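Acetone carboxylase alpha subunit (Xanthobacter autotrophicus Py2, PDB 5M45) belongs to the hydantoinase B/oxoprolinase family and binds a manganese ion as one subunit of a six-chain enzyme assembly. Local coordinates at residues R702-L706 with A707-G711; A710-Q713 with V714-M717. All blocks are in the same frame, centred on the assembly; numbering follows the deposited sequence.

Interaction 1 finishes helix 694-706 and interaction 2 starts helix 712-724, a worked case of one helix ending and the next beginning. Their centres lie about 10 Å apart, and they share Ala710 and Gly711. The two also touch directly, since Lys708 O of the first lies 3.6 Å from Arg715 NE of the second, a packing contact. Their centres are about 34 Å and 26 Å from the centre of the chain, so the path runs inward from the surface. None of their residues belongs to the manganese site of His150, Asp153 and His175 or to the 3,6,9,12,15-pentaoxaheptadecan-1-ol pocket: both contacts are helix-end architecture.

Interaction 1 of 2, residues R702-L706 with A707-G711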
ATOM      1  N   ARG A 702      14.205 -44.490  14.735  1.00 18.27           N
ATOM      2  CA  ARG A 702      15.552 -43.996  15.004  1.00 18.51           C
ATOM      3  C   ARG A 702      16.549 -44.237  13.823  1.00 19.15           C
ATOM      4  O   ARG A 702      17.352 -43.330  13.501  1.00 18.94           O
ATOM      5  CB  ARG A 702      16.104 -44.618  16.298  1.00 18.90           C
ATOM      6  CG  ARG A 702      17.521 -44.165  16.688  1.00 19.44           C
ATOM      7  CD  ARG A 702      17.948 -44.776  18.002  1.00 19.90           C
ATOM      8  NE  ARG A 702      19.276 -44.308  18.378  1.00 20.47           N
ATOM      9  CZ  ARG A 702      20.423 -44.878  17.998  1.00 21.19           C
ATOM     10  NH1 ARG A 702      20.475 -45.964  17.221  1.00 21.35           N
ATOM     11  NH2 ARG A 702      21.559 -44.349  18.410  1.00 21.64           N
ATOM     12  N   GLU A 703      16.481 -45.419  13.196  1.00 19.48           N
ATOM     13  CA  GLU A 703      17.283 -45.714  12.021  1.00 20.46           C
ATOM     14  C   GLU A 703      17.015 -44.738  10.865  1.00 20.31           C
ATOM     15  O   GLU A 703      17.954 -44.272  10.203  1.00 20.72           O
ATOM     16  CB  GLU A 703      17.102 -47.179  11.532  1.00 21.42           C
ATOM     17  CG  GLU A 703      17.847 -47.427  10.208  1.00 22.44           C
ATOM     18  CD  GLU A 703      17.707 -48.846   9.633  1.00 23.70           C
ATOM     19  OE1 GLU A 703      16.829 -49.662  10.106  1.00 24.06           O
ATOM     20  OE2 GLU A 703      18.510 -49.142   8.683  1.00 24.23           O
ATOM     21  N   LYS A 704      15.740 -44.426  10.633  1.00 19.56           N
ATOM     22  CA  LYS A 704      15.392 -43.446   9.609  1.00 19.69           C
ATOM     23  C   LYS A 704      15.905 -42.041   9.928  1.00 18.56           C
ATOM     24  O   LYS A 704      16.360 -41.340   9.015  1.00 18.87           O
ATOM     25  CB  LYS A 704      13.881 -43.397   9.412  1.00 20.19           C
ATOM     26  CG  LYS A 704      13.372 -44.697   8.840  1.00 21.11           C
ATOM     27  CD  LYS A 704      11.896 -44.646   8.544  1.00 21.53           C
ATOM     28  CE  LYS A 704      11.471 -46.014   8.093  1.00 22.96           C
ATOM     29  NZ  LYS A 704      10.007 -46.070   8.108  1.00 23.26           N
ATOM     30  N   ILE A 705      15.830 -41.637  11.191  1.00 17.52           N
ATOM     31  CA  ILE A 705      16.339 -40.319  11.605  1.00 17.42           C
ATOM     32  C   ILE A 705      17.860 -40.250  11.352  1.00 18.05           C
ATOM     33  O   ILE A 705      18.364 -39.274  10.753  1.00 17.60           O
ATOM     34  CB  ILE A 705      16.049 -40.024  13.092  1.00 17.04           C
ATOM     35  CG1 ILE A 705      14.529 -39.916  13.326  1.00 16.40           C
ATOM     36  CG2 ILE A 705      16.771 -38.742  13.540  1.00 16.93           C
ATOM     37  CD1 ILE A 705      14.093 -40.009  14.784  1.00 15.98           C
ATOM     38  N   LEU A 706      18.586 -41.288  11.781  1.00 18.72           N
ATOM     39  CA  LEU A 706      20.036 -41.341  11.538  1.00 19.52           C
ATOM     40  C   LEU A 706      20.373 -41.265  10.039  1.00 20.12           C
ATOM     41  O   LEU A 706      21.327 -40.601   9.657  1.00 20.61           O
ATOM     42  CB  LEU A 706      20.645 -42.593  12.170  1.00 20.67           C
ATOM     43  CG  LEU A 706      20.723 -42.636  13.699  1.00 20.64           C
ATOM     44  CD1 LEU A 706      21.044 -44.057  14.132  1.00 21.41           C
ATOM     45  CD2 LEU A 706      21.784 -41.678  14.197  1.00 21.08           C
ATOM     46  N   ALA A 707      19.576 -41.921   9.190  1.00 20.04           N
ATOM     47  CA  ALA A 707      19.776 -41.884   7.737  1.00 20.70           C
ATOM     48  C   ALA A 707      19.191 -40.631   7.030  1.00 20.37           C
ATOM     49  O   ALA A 707      19.303 -40.502   5.816  1.00 20.37           O
ATOM     50  CB  ALA A 707      19.200 -43.154   7.107  1.00 21.06           C
ATOM     51  N   LYS A 708      18.571 -39.726   7.771  1.00 19.96           N
ATOM     52  CA  LYS A 708      17.886 -38.548   7.193  1.00 20.18           C
ATOM     53  C   LYS A 708      16.771 -38.878   6.180  1.00 19.97           C
ATOM     54  O   LYS A 708      16.536 -38.167   5.225  1.00 20.40           O
ATOM     55  CB  LYS A 708      18.919 -37.539   6.693  1.00 21.14           C
ATOM     56  CG  LYS A 708      19.684 -36.991   7.905  1.00 21.41           C
ATOM     57  CD  LYS A 708      20.843 -36.141   7.536  1.00 22.31           C
ATOM     58  CE  LYS A 708      21.710 -35.975   8.777  1.00 22.88           C
ATOM     59  NZ  LYS A 708      22.955 -35.332   8.382  1.00 23.85           N
ATOM     60  N   ASP A 709      16.060 -39.964   6.461  1.00 19.65           N
ATOM     61  CA  ASP A 709      15.024 -40.522   5.593  1.00 19.44           C
ATOM     62  C   ASP A 709      13.653 -39.957   5.992  1.00 18.06           C
ATOM     63  O   ASP A 709      12.964 -40.497   6.860  1.00 17.29           O
ATOM     64  CB  ASP A 709      15.096 -42.060   5.667  1.00 20.46           C
ATOM     65  CG  ASP A 709      14.133 -42.751   4.732  1.00 21.82           C
ATOM     66  OD1 ASP A 709      13.406 -42.037   3.957  1.00 22.91           O
ATOM     67  OD2 ASP A 709      14.145 -44.028   4.749  1.00 22.20           O
ATOM     68  N   ALA A 710      13.329 -38.823   5.363  1.00 17.04           N
ATOM     69  CA  ALA A 710      12.007 -38.182   5.384  1.00 16.18           C
ATOM     70  C   ALA A 710      11.976 -37.097   4.307  1.00 16.23           C
ATOM     71  O   ALA A 710      13.015 -36.659   3.818  1.00 16.55           O
ATOM     72  CB  ALA A 710      11.706 -37.550   6.748  1.00 15.52           C
ATOM     73  N   GLY A 711      10.793 -36.631   3.940  1.00 15.54           N
ATOM     74  CA  GLY A 711      10.676 -35.577   2.937  1.00 15.40           C
ATOM     75  C   GLY A 711      11.306 -34.253   3.371  1.00 14.80           C
ATOM     76  O   GLY A 711      11.548 -34.016   4.568  1.00 14.06           O
TER
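Glu703 supplies the last ordinary helical acceptor: its O takes the hydrogen bond of Ala707 N at 3.0 Å, while Ala707 CB rests 3.5 Å from the same Glu703 O. At Lys704 the pattern changes. Its O receives Asp709 N, five residues on, at 2.9 Å in a nearly straight bond (N-H...O 173°). The two side chains meet only at their bases, Lys704 CB to Asp709 CB 4.2 Å, and the extended lysine chain then runs away; Lys704 NZ and Asp709 OD2 are 5.7 Å apart. Ile705 O accepts Lys708 N at 3.0 Å, the donor standing well above the carbonyl plane, and also the ring N-H of Trp742. Leu706 points mostly away, CD1 over one face of the Arg702 guanidinium and the side chain on Leu738 and Pro739.

The two backbone bonds, Asp709 N to Lys704 O and, within its span, Lys708 N to Ile705 O, with Lys708 at positive phi (58°), make a Schellman motif. The Lys708 side chain leads away from the helix end, NZ bonded to Thr743 O and the charge against the Trp742 ring (cation-pi). Asp709 O accepts a hydrogen bond from an aromatic side chain of another protein's chain. The chemistry is mainly that of the backbone: carbonyls that lose helical partners are satisfied by the reversing chain, while the opposite charges of Lys704 and Asp709 would probably add only a mild attraction.

Interaction 2 of 2, residues A710-Q713 with V714-M717; sequences AGTQ and VRQM
The first turn of helix 712-724, with Gly711 at its N-cap, is tied to the incoming loop by its backbone bonds and by Arg715, which grips the carbonyl of Ala710. Arg715 approaches side-on, NE and NH2 both donating to Ala710 O, at 2.9 and 3.1 Å. That oxygen lies close to the guanidinium plane; relative to the carbonyl, NH2 comes nearly along the C=O axis and NE from above its plane. A bend at chi3 (-88°) folds the arginine back along the helix start to make this grip possible, and brings NH2 to 3.7 Å from Thr712 CG2, the two side chains crossing at a slant. Next to it along the chain, Ala710 CB meets Val714 CB at 4.0 Å.

Gly711 O accepts Arg715 N at 3.2 Å in an almost straight bond, with a weak one from Val714 N. Thr712 O takes Gln716 N at 2.9 Å, whereas Gln713 O is weakly bonded by Met717 N; a water lies 2.7 Å from Gln713 O and also close to Gln716 OE1, linking the two. Gln713 curls back, CG held between its own N and carbonyl carbon (chi1 68°), so that CG lies 3.4 Å from Val714 N. Gln716 reaches Glu746 through NE2, while Gln713 and Met717 pack on Ile315 of strand 313-324. Ala710 and Arg715 also pack on aromatic side chains of another protein's chain. The whole is characteristic of a helix N-terminus entered through a glycine N-cap, here with a first-turn arginine bonded back to the carbonyl of Ala710, just before the cap.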
ATOM      1  N   ALA A 710      13.329 -38.823   5.363  1.00 17.04           N
ATOM      2  CA  ALA A 710      12.007 -38.182   5.384  1.00 16.18           C
ATOM      3  C   ALA A 710      11.976 -37.097   4.307  1.00 16.23           C
ATOM      4  O   ALA A 710      13.015 -36.659   3.818  1.00 16.55           O
ATOM      5  CB  ALA A 710      11.706 -37.550   6.748  1.00 15.52           C
ATOM      6  N   GLY A 711      10.793 -36.631   3.940  1.00 15.54           N
ATOM      7  CA  GLY A 711      10.676 -35.577   2.937  1.00 15.40           C
ATOM      8  C   GLY A 711      11.306 -34.253   3.371  1.00 14.80           C
ATOM      9  O   GLY A 711      11.548 -34.016   4.568  1.00 14.06           O
ATOM     10  N   THR A 712      11.592 -33.400   2.391  1.00 14.92           N
ATOM     11  CA  THR A 712      12.249 -32.122   2.682  1.00 14.78           C
ATOM     12  C   THR A 712      11.443 -31.265   3.658  1.00 14.19           C
ATOM     13  O   THR A 712      12.023 -30.570   4.491  1.00 13.99           O
ATOM     14  CB  THR A 712      12.554 -31.321   1.415  1.00 15.39           C
ATOM     15  OG1 THR A 712      11.355 -31.118   0.686  1.00 15.50           O
ATOM     16  CG2 THR A 712      13.522 -32.049   0.514  1.00 16.24           C
ATOM     17  N   GLN A 713      10.119 -31.332   3.569  1.00 13.75           N
ATOM     18  CA  GLN A 713       9.266 -30.552   4.460  1.00 13.42           C
ATOM     19  C   GLN A 713       9.393 -30.976   5.941  1.00 13.11           C
ATOM     20  O   GLN A 713       9.374 -30.112   6.813  1.00 13.37           O
ATOM     21  CB  GLN A 713       7.793 -30.537   3.994  1.00 13.28           C
ATOM     22  CG  GLN A 713       7.023 -31.852   4.077  1.00 13.16           C
ATOM     23  CD  GLN A 713       7.320 -32.857   2.975  1.00 13.70           C
ATOM     24  OE1 GLN A 713       8.090 -32.629   2.045  1.00 14.52           O
ATOM     25  NE2 GLN A 713       6.697 -34.001   3.079  1.00 13.88           N
ATOM     26  N   VAL A 714       9.571 -32.270   6.213  1.00 12.78           N
ATOM     27  CA  VAL A 714       9.792 -32.744   7.578  1.00 12.52           C
ATOM     28  C   VAL A 714      11.180 -32.283   8.111  1.00 12.80           C
ATOM     29  O   VAL A 714      11.304 -31.739   9.224  1.00 12.50           O
ATOM     30  CB  VAL A 714       9.639 -34.275   7.666  1.00 12.63           C
ATOM     31  CG1 VAL A 714       9.998 -34.794   9.058  1.00 12.49           C
ATOM     32  CG2 VAL A 714       8.221 -34.691   7.322  1.00 12.61           C
ATOM     33  N   ARG A 715      12.216 -32.470   7.300  1.00 13.42           N
ATOM     34  CA  ARG A 715      13.572 -32.053   7.710  1.00 13.70           C
ATOM     35  C   ARG A 715      13.708 -30.541   7.906  1.00 13.31           C
ATOM     36  O   ARG A 715      14.386 -30.121   8.842  1.00 13.29           O
ATOM     37  CB  ARG A 715      14.602 -32.571   6.734  1.00 14.70           C
ATOM     38  CG  ARG A 715      14.707 -34.084   6.834  1.00 15.55           C
ATOM     39  CD  ARG A 715      15.778 -34.633   5.947  1.00 16.61           C
ATOM     40  NE  ARG A 715      15.185 -34.880   4.640  1.00 17.24           N
ATOM     41  CZ  ARG A 715      15.691 -34.505   3.486  1.00 17.92           C
ATOM     42  NH1 ARG A 715      16.846 -33.867   3.396  1.00 18.75           N
ATOM     43  NH2 ARG A 715      15.024 -34.804   2.399  1.00 18.34           N
ATOM     44  N   GLN A 716      13.098 -29.739   7.043  1.00 12.92           N
ATOM     45  CA  GLN A 716      13.159 -28.280   7.214  1.00 12.99           C
ATOM     46  C   GLN A 716      12.503 -27.855   8.534  1.00 12.37           C
ATOM     47  O   GLN A 716      13.063 -26.996   9.240  1.00 12.29           O
ATOM     48  CB  GLN A 716      12.498 -27.548   6.038  1.00 13.10           C
ATOM     49  CG  GLN A 716      12.745 -26.052   6.015  1.00 13.30           C
ATOM     50  CD  GLN A 716      11.851 -25.280   7.001  1.00 12.91           C
ATOM     51  OE1 GLN A 716      10.739 -25.707   7.322  1.00 12.36           O
ATOM     52  NE2 GLN A 716      12.349 -24.137   7.473  1.00 13.20           N
ATOM     53  N   MET A 717      11.363 -28.454   8.871  1.00 11.96           N
ATOM     54  CA  MET A 717      10.661 -28.154  10.141  1.00 11.79           C
ATOM     55  C   MET A 717      11.542 -28.402  11.388  1.00 11.66           C
ATOM     56  O   MET A 717      11.698 -27.497  12.233  1.00 11.43           O
ATOM     57  CB  MET A 717       9.354 -28.946  10.232  1.00 11.86           C
ATOM     58  CG  MET A 717       8.495 -28.632  11.445  1.00 11.98           C
ATOM     59  SD  MET A 717       7.269 -29.921  11.836  1.00 12.22           S
ATOM     60  CE  MET A 717       8.302 -31.151  12.696  1.00 12.38           C
TER
HETATM   61  O   HOH W   1       8.935 -27.487   7.043  1.00 13.12           O